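Local structure of uroporphyrinogen III cosynthase (HemD) (Helicobacter pylori, 3P9Z) at residues A[114-120]-A[137-143]; A[27-31]-A[50-56]; A[5-11]-A[162-168]. The protein probably catalyses the cyclisation of the linear tetrapyrrole hydroxymethylbilane to the macrocycle uroporphyrinogen III, a step of porphyrin and haem biosynthesis. All coordinates share one frame; numbering follows the deposited sequence.

Interaction 1 (A[114-120]-A[137-143]); sequences LYLRAKE and KQAVVYE
The methyl group of Ala118 is the bump that meets the flat of the Tyr142 ring: its CB lies over one face, 3.4 Å from Tyr142 CZ. Beside this pair a water fills the notch between backbone and phenol, accepting from Ala118 N and lying 3.0 Å from Tyr142 OH. With its CG between backbone N and carbonyl carbon (chi1 79°), the ring folds back over Ala118. On the same side of the sheet the small Ala139 CB forms a shallow seat flanked by Leu114 CD1 and Leu116 CD2; Leu31 packs on both Ala139 and Leu116. Further along, Leu116 CD2 touches Val141 CG1 at 4.1 Å. The two strands belong to a beta-alpha-beta unit in which helix 125-131 links 112-118 to 135-146, and they run parallel with a beta bulge. Four backbone bonds run in regular alternation from Tyr115 N–Lys137 O to Val141 N–Arg117 O; then the register slips by one residue, so that Ala118 pairs with Tyr142 and Lys119 N reaches Tyr142 O at 2.9 Å. On the other face, Arg117 lays its CG against Ala139 O (3.5 Å) and its CB over a face of the Tyr115 ring, towards the rim. A bend at chi3 (-60°) turns its guanidinium back to the chain, where NE donates to Ala118 O at 2.6 Å in a nearly straight bond and NH2 donates to Glu120 O, which lies in the guanidinium plane. Past the bulge, Val140 CG1 packs against Lys119 CB, 3.7 Å away.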
loop_
_atom_site.group_PDB
_atom_site.type_symbol
_atom_site.label_atom_id
_atom_site.label_comp_id
_atom_site.label_asym_id
_atom_site.label_seq_id
_atom_site.Cartn_x
_atom_site.Cartn_y
_atom_site.Cartn_z
ATOM N N LEU A 114 5.881 -5.389 18.119
ATOM C CA LEU A 114 6.378 -4.208 17.453
ATOM C C LEU A 114 5.706 -4.130 16.099
ATOM O O LEU A 114 5.878 -5.017 15.254
ATOM C CB LEU A 114 7.892 -4.273 17.271
ATOM C CG LEU A 114 8.538 -3.081 16.544
ATOM C CD1 LEU A 114 8.245 -1.713 17.243
ATOM C CD2 LEU A 114 10.024 -3.319 16.459
ATOM N N TYR A 115 4.927 -3.075 15.916
ATOM C CA TYR A 115 4.234 -2.820 14.657
ATOM C C TYR A 115 5.071 -1.899 13.768
ATOM O O TYR A 115 5.260 -0.733 14.084
ATOM C CB TYR A 115 2.870 -2.188 14.960
ATOM C CG TYR A 115 2.050 -1.787 13.762
ATOM C CD1 TYR A 115 2.103 -2.507 12.562
ATOM C CD2 TYR A 115 1.165 -0.713 13.847
ATOM C CE1 TYR A 115 1.315 -2.137 11.459
ATOM C CE2 TYR A 115 0.369 -0.338 12.762
ATOM C CZ TYR A 115 0.444 -1.047 11.576
ATOM O OH TYR A 115 -0.348 -0.656 10.510
ATOM N N LEU A 116 5.559 -2.424 12.650
ATOM C CA LEU A 116 6.335 -1.610 11.705
ATOM C C LEU A 116 5.369 -1.046 10.674
ATOM O O LEU A 116 4.764 -1.792 9.885
ATOM C CB LEU A 116 7.489 -2.428 11.088
ATOM C CG LEU A 116 8.317 -2.957 12.291
ATOM C CD1 LEU A 116 8.892 -4.344 12.128
ATOM C CD2 LEU A 116 9.382 -1.996 12.829
ATOM N N ARG A 117 5.196 0.273 10.704
ATOM C CA ARG A 117 4.020 0.875 10.080
ATOM C C ARG A 117 4.295 2.088 9.176
ATOM O O ARG A 117 5.405 2.643 9.167
ATOM C CB ARG A 117 3.011 1.258 11.173
ATOM C CG ARG A 117 3.509 2.367 12.102
ATOM C CD ARG A 117 2.358 3.102 12.795
ATOM N NE ARG A 117 1.434 3.742 11.843
ATOM C CZ ARG A 117 0.157 4.034 12.104
ATOM N NH1 ARG A 117 -0.388 3.748 13.288
ATOM N NH2 ARG A 117 -0.586 4.617 11.171
ATOM N N ALA A 118 3.260 2.479 8.435
ATOM C CA ALA A 118 3.227 3.710 7.668
ATOM C C ALA A 118 3.001 4.912 8.580
ATOM O O ALA A 118 2.402 4.797 9.657
ATOM C CB ALA A 118 2.122 3.644 6.637
ATOM N N LYS A 119 3.486 6.066 8.134
ATOM C CA LYS A 119 3.261 7.321 8.840
ATOM C C LYS A 119 1.794 7.680 8.788
ATOM O O LYS A 119 1.235 8.169 9.753
ATOM C CB LYS A 119 4.069 8.457 8.196
ATOM C CG LYS A 119 4.089 9.739 9.020
ATOM C CD LYS A 119 5.321 10.575 8.704
ATOM C CE LYS A 119 5.621 11.581 9.821
ATOM N NZ LYS A 119 7.108 11.839 9.935
ATOM N N GLU A 120 1.181 7.446 7.636
ATOM C CA GLU A 120 -0.200 7.844 7.413
ATOM C C GLU A 120 -1.143 6.841 8.055
ATOM O O GLU A 120 -0.817 5.662 8.210
ATOM C CB GLU A 120 -0.491 8.030 5.911
ATOM C CG GLU A 120 -0.243 6.785 5.052
ATOM C CD GLU A 120 1.214 6.619 4.580
ATOM O OE1 GLU A 120 1.472 5.692 3.780
ATOM O OE2 GLU A 120 2.099 7.405 4.983
ATOM N N LYS A 137 4.166 -1.657 20.724
ATOM C CA LYS A 137 4.729 -0.374 20.325
ATOM C C LYS A 137 4.659 -0.250 18.793
ATOM O O LYS A 137 4.613 -1.262 18.078
ATOM C CB LYS A 137 6.176 -0.216 20.824
ATOM C CG LYS A 137 6.321 -0.084 22.362
ATOM C CD LYS A 137 5.497 1.105 22.925
ATOM C CE LYS A 137 5.643 1.265 24.438
ATOM N NZ LYS A 137 5.207 0.053 25.194
ATOM N N GLN A 138 4.630 0.986 18.303
ATOM C CA GLN A 138 4.589 1.286 16.867
ATOM C C GLN A 138 5.828 2.062 16.483
ATOM O O GLN A 138 6.239 2.965 17.218
ATOM C CB GLN A 138 3.425 2.213 16.543
ATOM C CG GLN A 138 2.096 1.760 17.019
ATOM C CD GLN A 138 0.996 2.638 16.475
ATOM O OE1 GLN A 138 0.660 3.670 17.055
ATOM N NE2 GLN A 138 0.420 2.225 15.379
ATOM N N ALA A 139 6.407 1.732 15.335
ATOM C CA ALA A 139 7.440 2.576 14.739
ATOM C C ALA A 139 7.115 2.804 13.272
ATOM O O ALA A 139 6.899 1.857 12.516
ATOM C CB ALA A 139 8.824 1.956 14.886
ATOM N N VAL A 140 7.091 4.079 12.900
ATOM C CA VAL A 140 6.917 4.540 11.537
ATOM C C VAL A 140 8.200 4.278 10.721
ATOM O O VAL A 140 9.248 4.872 10.978
ATOM C CB VAL A 140 6.602 6.060 11.552
ATOM C CG1 VAL A 140 6.620 6.652 10.133
ATOM C CG2 VAL A 140 5.242 6.323 12.263
ATOM N N VAL A 141 8.127 3.399 9.730
ATOM C CA VAL A 141 9.323 3.119 8.925
ATOM C C VAL A 141 9.179 3.552 7.469
ATOM O O VAL A 141 10.130 3.459 6.685
ATOM C CB VAL A 141 9.773 1.631 9.034
ATOM C CG1 VAL A 141 10.116 1.283 10.523
ATOM C CG2 VAL A 141 8.717 0.698 8.485
ATOM N N TYR A 142 7.992 4.022 7.094
ATOM C CA TYR A 142 7.822 4.545 5.736
ATOM C C TYR A 142 6.654 5.506 5.623
ATOM O O TYR A 142 5.781 5.547 6.493
ATOM C CB TYR A 142 7.717 3.415 4.682
ATOM C CG TYR A 142 6.353 2.773 4.611
ATOM C CD1 TYR A 142 6.007 1.750 5.488
ATOM C CD2 TYR A 142 5.395 3.198 3.682
ATOM C CE1 TYR A 142 4.759 1.155 5.454
ATOM C CE2 TYR A 142 4.112 2.598 3.643
ATOM C CZ TYR A 142 3.822 1.573 4.532
ATOM O OH TYR A 142 2.592 0.960 4.536
ATOM N N GLU A 143 6.673 6.280 4.535
ATOM C CA GLU A 143 5.589 7.178 4.187
ATOM C C GLU A 143 5.366 7.126 2.680
ATOM O O GLU A 143 6.326 7.081 1.895
ATOM C CB GLU A 143 5.919 8.599 4.630
ATOM C CG GLU A 143 4.744 9.548 4.528
ATOM C CD GLU A 143 5.088 10.977 4.916
ATOM O OE1 GLU A 143 6.273 11.276 5.172
ATOM O OE2 GLU A 143 4.156 11.808 4.965
HETATM O O HOH W 1 1.833 0.143 7.352
#

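Interaction 2 (A[27-31]-A[50-56]); sequences CYYPL and FSLLETL
A single water oxygen is gripped from three sides, and it joins the loop to the helix. It donates to Tyr29 O at 2.7 Å and to Ser51 OG at 2.9 Å, and it lies 2.6 Å from Thr55 OG1. The two segments share no direct hydrogen bond, so this water supplies the polar link between them. Ser51 OG, anti to its own backbone N (chi1 180°), accepts from the water and gives its proton to Val141 O in the adjoining strand.

Most of the remaining contact is the Tyr28 side chain laid against the helix. Ser51 CA stands over the ring centre, 3.6 Å from the centroid and only 5° off the normal, a CH-pi contact with the backbone of the helix rather than with a side-chain tip. Glu54 comes instead to the ring edge: OE2 is 3.6 Å from Tyr28 CD2, and the carboxylate plane is turned 73° from that of the ring. At the far end of the phenol, Tyr28 OH meets Phe50 CB at 3.4 Å. One turn along, Thr55 CG2 packs on Tyr28 CB at 3.8 Å, while Thr55 CB rests on Pro30 CA. Leu31 then closes the apolar end, its CD2 4.2 Å from Leu52 CD2 and its CB against Leu56 CD1.

Around this pairing, Leu31 and Leu52 both touch Leu65 of helix 60-66 and Leu116 of strand 112-118. Strand 135-146 runs alongside segment 27-31, antiparallel to strand 19-28, with Tyr28 packing on Tyr142 and Tyr29 backbone-bonded to Val141; helix 46-55 lies against the sheet, reaching strand 112-118 through Leu52 and strand 135-146 through Ser51.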
loop_
_atom_site.group_PDB
_atom_site.type_symbol
_atom_site.label_atom_id
_atom_site.label_comp_id
_atom_site.label_asym_id
_atom_site.label_seq_id
_atom_site.Cartn_x
_atom_site.Cartn_y
_atom_site.Cartn_z
ATOM N N CYS A 27 8.948 6.855 1.010
ATOM C CA CYS A 27 10.113 7.374 1.700
ATOM C C CYS A 27 10.380 6.512 2.931
ATOM O O CYS A 27 9.474 6.163 3.680
ATOM C CB CYS A 27 9.936 8.857 2.032
ATOM S SG CYS A 27 9.674 9.885 0.543
ATOM N N TYR A 28 11.641 6.131 3.099
ATOM C CA TYR A 28 12.038 5.206 4.161
ATOM C C TYR A 28 12.693 5.903 5.341
ATOM O O TYR A 28 13.501 6.815 5.149
ATOM C CB TYR A 28 12.974 4.140 3.618
ATOM C CG TYR A 28 12.364 3.212 2.601
ATOM C CD1 TYR A 28 10.985 2.979 2.554
ATOM C CD2 TYR A 28 13.174 2.527 1.711
ATOM C CE1 TYR A 28 10.435 2.099 1.614
ATOM C CE2 TYR A 28 12.639 1.649 0.781
ATOM C CZ TYR A 28 11.279 1.439 0.741
ATOM O OH TYR A 28 10.785 0.569 -0.193
ATOM N N TYR A 29 12.317 5.475 6.551
ATOM C CA TYR A 29 12.866 6.002 7.797
ATOM C C TYR A 29 13.536 4.883 8.586
ATOM O O TYR A 29 12.935 3.831 8.818
ATOM C CB TYR A 29 11.777 6.650 8.657
ATOM C CG TYR A 29 10.956 7.682 7.931
ATOM C CD1 TYR A 29 11.508 8.914 7.567
ATOM C CD2 TYR A 29 9.635 7.430 7.596
ATOM C CE1 TYR A 29 10.754 9.864 6.892
ATOM C CE2 TYR A 29 8.872 8.374 6.925
ATOM C CZ TYR A 29 9.433 9.584 6.579
ATOM O OH TYR A 29 8.676 10.515 5.905
ATOM N N PRO A 30 14.797 5.098 8.988
ATOM C CA PRO A 30 15.497 4.077 9.769
ATOM C C PRO A 30 14.772 3.731 11.074
ATOM O O PRO A 30 14.143 4.586 11.702
ATOM C CB PRO A 30 16.861 4.734 10.061
ATOM C CG PRO A 30 17.070 5.662 8.918
ATOM C CD PRO A 30 15.679 6.239 8.670
ATOM N N LEU A 31 14.852 2.471 11.458
ATOM C CA LEU A 31 14.334 2.039 12.742
ATOM C C LEU A 31 15.370 2.356 13.813
ATOM O O LEU A 31 16.462 1.759 13.844
ATOM C CB LEU A 31 13.996 0.549 12.703
ATOM C CG LEU A 31 13.412 -0.086 13.955
ATOM C CD1 LEU A 31 11.987 0.417 14.209
ATOM C CD2 LEU A 31 13.467 -1.604 13.780
ATOM N N PHE A 50 10.249 -3.797 2.931
ATOM C CA PHE A 50 11.268 -3.231 2.033
ATOM C C PHE A 50 12.062 -2.104 2.678
ATOM O O PHE A 50 13.251 -1.964 2.438
ATOM C CB PHE A 50 10.635 -2.725 0.739
ATOM C CG PHE A 50 10.013 -3.799 -0.082
ATOM C CD1 PHE A 50 10.623 -5.046 -0.197
ATOM C CD2 PHE A 50 8.814 -3.564 -0.757
ATOM C CE1 PHE A 50 10.043 -6.055 -0.972
ATOM C CE2 PHE A 50 8.221 -4.563 -1.529
ATOM C CZ PHE A 50 8.826 -5.812 -1.639
ATOM N N SER A 51 11.382 -1.301 3.485
ATOM C CA SER A 51 12.011 -0.248 4.249
ATOM C C SER A 51 13.087 -0.814 5.170
ATOM O O SER A 51 14.199 -0.302 5.196
ATOM C CB SER A 51 10.968 0.513 5.076
ATOM O OG SER A 51 11.598 1.546 5.838
ATOM N N LEU A 52 12.759 -1.858 5.930
ATOM C CA LEU A 52 13.738 -2.481 6.846
ATOM C C LEU A 52 14.952 -3.027 6.094
ATOM O O LEU A 52 16.089 -2.743 6.455
ATOM C CB LEU A 52 13.083 -3.584 7.693
ATOM C CG LEU A 52 12.029 -3.170 8.725
ATOM C CD1 LEU A 52 11.491 -4.409 9.411
ATOM C CD2 LEU A 52 12.587 -2.177 9.757
ATOM N N LEU A 53 14.691 -3.778 5.029
ATOM C CA LEU A 53 15.735 -4.297 4.150
ATOM C C LEU A 53 16.740 -3.232 3.649
ATOM O O LEU A 53 17.951 -3.483 3.611
ATOM C CB LEU A 53 15.094 -5.032 2.964
ATOM C CG LEU A 53 14.352 -6.323 3.327
ATOM C CD1 LEU A 53 13.618 -6.870 2.121
ATOM C CD2 LEU A 53 15.318 -7.374 3.884
ATOM N N GLU A 54 16.234 -2.055 3.282
ATOM C CA GLU A 54 17.075 -0.983 2.752
ATOM C C GLU A 54 17.823 -0.181 3.820
ATOM O O GLU A 54 19.041 -0.016 3.726
ATOM C CB GLU A 54 16.271 -0.042 1.837
ATOM C CG GLU A 54 17.132 1.032 1.185
ATOM C CD GLU A 54 16.416 1.834 0.102
ATOM O OE1 GLU A 54 15.888 1.218 -0.857
ATOM O OE2 GLU A 54 16.402 3.089 0.204
ATOM N N THR A 55 17.105 0.333 4.820
ATOM C CA THR A 55 17.714 1.218 5.813
ATOM C C THR A 55 18.650 0.462 6.759
ATOM O O THR A 55 19.495 1.070 7.409
ATOM C CB THR A 55 16.669 1.935 6.681
ATOM O OG1 THR A 55 15.920 0.954 7.399
ATOM C CG2 THR A 55 15.722 2.803 5.834
ATOM N N LEU A 56 18.480 -0.858 6.841
ATOM C CA LEU A 56 19.237 -1.683 7.788
ATOM C C LEU A 56 20.059 -2.789 7.120
ATOM O O LEU A 56 20.495 -3.707 7.797
ATOM C CB LEU A 56 18.292 -2.305 8.840
ATOM C CG LEU A 56 17.466 -1.396 9.755
ATOM C CD1 LEU A 56 16.491 -2.238 10.550
ATOM C CD2 LEU A 56 18.351 -0.557 10.692
HETATM O O HOH W 2 13.392 1.274 8.088
#

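Interaction 3 (A[5-11]-A[162-168]); sequences REIVWVH and KSILIFT
Ile166 CD1 lies over the face of the Trp9 indole, 3.7 Å from the centroid of the six-membered ring and exactly on the ring normal, a CH-pi contact. The two residues are paired in adjacent parallel strands, 7-10 and 164-167, of an alpha/beta domain whose sheet is completed by chain from both ends of the sequence, with 150 residues intervening. The axes of the short strands differ by 24° in direction. The same Ile166 CD1 also reaches Ile7 CG2 at 3.8 Å, so one methyl bridges two side chains of the neighbouring strand. On the opposite face, Val8 CB lies 3.8 Å from Leu165 CD2, and Val10 CB lies 3.7 Å from Phe167 CD1, each pair side by side and pointing the same way.

Beneath the side chains, the backbone bonds alternate across the strands: Ile164 N to Glu6 O, Val8 N to Ile164 O, Ile166 N to Val8 O and Val10 N to Ile166 O. The ladder weakens at its end, where Thr168 N to Val10 O is long, but there His11 ND1 and Thr168 OG1 approach to 2.7 Å in a hydrogen bond that either could donate.

At the opposite end of the ladder, Arg5 bends at chi3 (67°) and presents its guanidinium side-on to one carbonyl: Lys162 O receives NE at 2.7 Å and NH2 at 3.0 Å. Ile164 CG1 lies over the centre of the flat group.

The next shell is helical on both sides. Ile7 and Ile166 pack on helix 214-223, whereas Val10, Leu165 and Phe167 pack on helix 170-179, with Phe176 meeting Phe167 edge-to-face. Beyond the Arg5 grip, Thr187 OG1 is hydrogen-bonded to Arg5 NH2.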
loop_
_atom_site.group_PDB
_atom_site.type_symbol
_atom_site.label_atom_id
_atom_site.label_comp_id
_atom_site.label_asym_id
_atom_site.label_seq_id
_atom_site.Cartn_x
_atom_site.Cartn_y
_atom_site.Cartn_z
ATOM N N ARG A 5 -10.549 3.625 -26.795
ATOM C CA ARG A 5 -10.145 4.438 -25.641
ATOM C C ARG A 5 -8.861 3.896 -25.001
ATOM O O ARG A 5 -8.691 2.689 -24.913
ATOM C CB ARG A 5 -11.289 4.496 -24.620
ATOM C CG ARG A 5 -12.629 4.962 -25.211
ATOM C CD ARG A 5 -13.738 4.927 -24.171
ATOM N NE ARG A 5 -13.493 5.919 -23.132
ATOM C CZ ARG A 5 -14.205 6.062 -22.020
ATOM N NH1 ARG A 5 -15.266 5.288 -21.780
ATOM N NH2 ARG A 5 -13.872 7.008 -21.160
ATOM N N GLU A 6 -7.972 4.793 -24.576
ATOM C CA GLU A 6 -6.726 4.421 -23.905
ATOM C C GLU A 6 -6.972 4.013 -22.450
ATOM O O GLU A 6 -7.656 4.718 -21.723
ATOM C CB GLU A 6 -5.756 5.599 -23.891
ATOM C CG GLU A 6 -4.822 5.719 -25.091
ATOM C CD GLU A 6 -3.514 6.412 -24.705
ATOM O OE1 GLU A 6 -2.845 5.975 -23.736
ATOM O OE2 GLU A 6 -3.161 7.406 -25.367
ATOM N N ILE A 7 -6.379 2.904 -22.031
ATOM C CA ILE A 7 -6.453 2.440 -20.651
ATOM C C ILE A 7 -5.176 2.851 -19.882
ATOM O O ILE A 7 -4.053 2.475 -20.260
ATOM C CB ILE A 7 -6.698 0.921 -20.600
ATOM C CG1 ILE A 7 -8.075 0.586 -21.189
ATOM C CG2 ILE A 7 -6.554 0.364 -19.167
ATOM C CD1 ILE A 7 -8.287 -0.896 -21.526
ATOM N N VAL A 8 -5.365 3.633 -18.817
ATOM C CA VAL A 8 -4.260 4.147 -18.001
ATOM C C VAL A 8 -4.361 3.688 -16.532
ATOM O O VAL A 8 -5.388 3.874 -15.879
ATOM C CB VAL A 8 -4.196 5.692 -18.068
ATOM C CG1 VAL A 8 -2.946 6.233 -17.380
ATOM C CG2 VAL A 8 -4.226 6.165 -19.508
ATOM N N TRP A 9 -3.279 3.092 -16.027
ATOM C CA TRP A 9 -3.182 2.677 -14.633
ATOM C C TRP A 9 -2.648 3.840 -13.800
ATOM O O TRP A 9 -1.647 4.475 -14.162
ATOM C CB TRP A 9 -2.227 1.493 -14.496
ATOM C CG TRP A 9 -2.657 0.241 -15.213
ATOM C CD1 TRP A 9 -2.388 -0.095 -16.502
ATOM C CD2 TRP A 9 -3.423 -0.842 -14.665
ATOM N NE1 TRP A 9 -2.930 -1.332 -16.804
ATOM C CE2 TRP A 9 -3.573 -1.808 -15.688
ATOM C CE3 TRP A 9 -3.978 -1.097 -13.404
ATOM C CZ2 TRP A 9 -4.270 -3.007 -15.492
ATOM C CZ3 TRP A 9 -4.660 -2.298 -13.201
ATOM C CH2 TRP A 9 -4.805 -3.233 -14.246
ATOM N N VAL A 10 -3.320 4.116 -12.689
ATOM C CA VAL A 10 -2.871 5.089 -11.713
ATOM C C VAL A 10 -2.598 4.242 -10.474
ATOM O O VAL A 10 -3.518 3.850 -9.750
ATOM C CB VAL A 10 -3.946 6.181 -11.437
ATOM C CG1 VAL A 10 -3.379 7.288 -10.553
ATOM C CG2 VAL A 10 -4.487 6.775 -12.755
ATOM N N HIS A 11 -1.317 3.951 -10.252
ATOM C CA HIS A 11 -0.905 2.816 -9.435
ATOM C C HIS A 11 0.578 2.999 -9.029
ATOM O O HIS A 11 1.227 3.982 -9.402
ATOM C CB HIS A 11 -1.133 1.542 -10.277
ATOM C CG HIS A 11 -0.724 0.265 -9.609
ATOM N ND1 HIS A 11 -1.163 -0.100 -8.357
ATOM C CD2 HIS A 11 0.079 -0.743 -10.038
ATOM C CE1 HIS A 11 -0.650 -1.278 -8.039
ATOM N NE2 HIS A 11 0.117 -1.683 -9.039
ATOM N N LYS A 162 -10.733 11.107 -23.219
ATOM C CA LYS A 162 -11.542 9.886 -23.264
ATOM C C LYS A 162 -10.869 8.640 -22.659
ATOM O O LYS A 162 -11.419 7.544 -22.764
ATOM C CB LYS A 162 -12.041 9.593 -24.693
ATOM C CG LYS A 162 -12.856 10.721 -25.289
ATOM C CD LYS A 162 -13.163 10.510 -26.759
ATOM C CE LYS A 162 -14.074 11.645 -27.254
ATOM N NZ LYS A 162 -14.188 11.691 -28.747
ATOM N N SER A 163 -9.692 8.817 -22.044
ATOM C CA SER A 163 -8.974 7.744 -21.335
ATOM C C SER A 163 -9.824 7.074 -20.267
ATOM O O SER A 163 -10.638 7.721 -19.605
ATOM C CB SER A 163 -7.707 8.272 -20.643
ATOM O OG SER A 163 -6.737 8.735 -21.570
ATOM N N ILE A 164 -9.608 5.774 -20.104
ATOM C CA ILE A 164 -10.118 5.035 -18.957
ATOM C C ILE A 164 -9.010 4.950 -17.892
ATOM O O ILE A 164 -7.946 4.402 -18.151
ATOM C CB ILE A 164 -10.572 3.610 -19.361
ATOM C CG1 ILE A 164 -11.722 3.659 -20.386
ATOM C CG2 ILE A 164 -10.988 2.809 -18.136
ATOM C CD1 ILE A 164 -11.725 2.473 -21.353
ATOM N N LEU A 165 -9.283 5.466 -16.698
ATOM C CA LEU A 165 -8.280 5.560 -15.639
ATOM C C LEU A 165 -8.574 4.594 -14.492
ATOM O O LEU A 165 -9.654 4.658 -13.866
ATOM C CB LEU A 165 -8.211 6.991 -15.089
ATOM C CG LEU A 165 -8.218 8.125 -16.113
ATOM C CD1 LEU A 165 -8.361 9.450 -15.411
ATOM C CD2 LEU A 165 -6.948 8.086 -16.961
ATOM N N ILE A 166 -7.605 3.719 -14.222
ATOM C CA ILE A 166 -7.724 2.715 -13.155
ATOM C C ILE A 166 -7.046 3.183 -11.873
ATOM O O ILE A 166 -5.799 3.289 -11.805
ATOM C CB ILE A 166 -7.151 1.318 -13.589
ATOM C CG1 ILE A 166 -7.867 0.802 -14.847
ATOM C CG2 ILE A 166 -7.272 0.312 -12.436
ATOM C CD1 ILE A 166 -7.258 -0.434 -15.494
ATOM N N PHE A 167 -7.857 3.468 -10.854
ATOM C CA PHE A 167 -7.313 3.874 -9.552
ATOM C C PHE A 167 -7.243 2.692 -8.596
ATOM O O PHE A 167 -8.272 2.078 -8.284
ATOM C CB PHE A 167 -8.140 5.019 -8.956
ATOM C CG PHE A 167 -8.176 6.254 -9.831
ATOM C CD1 PHE A 167 -7.132 7.193 -9.780
ATOM C CD2 PHE A 167 -9.244 6.483 -10.688
ATOM C CE1 PHE A 167 -7.154 8.344 -10.596
ATOM C CE2 PHE A 167 -9.287 7.634 -11.507
ATOM C CZ PHE A 167 -8.227 8.569 -11.458
ATOM N N THR A 168 -6.033 2.395 -8.117
ATOM C CA THR A 168 -5.799 1.184 -7.329
ATOM C C THR A 168 -5.738 1.432 -5.825
ATOM O O THR A 168 -5.614 0.489 -5.061
ATOM C CB THR A 168 -4.516 0.452 -7.782
ATOM O OG1 THR A 168 -3.382 1.300 -7.552
ATOM C CG2 THR A 168 -4.594 0.121 -9.270
#

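In the fold
Interactions 1 and 2 are neighbours, their centres 11 Å apart, and strand 135-146 with strand 19-28 joins them in the same sheet: Glu143 OE1 is hydrogen-bonded to Tyr29 OH at 2.6 Å and Glu143 O meets Cys27 N at 2.8 Å. Interaction 3 lies on the opposite side of the chain's centre, about 31 Å from either centre, its nearest atoms about 12 Å from interaction 1. This spread fits the two-domain architecture of the family, in which the active site is thought to lie in the cleft between domains. A malonate ion, probably from the crystallisation liquor, is hydrogen-bonded to Tyr115 OH of interaction 1, and may mark a pocket there.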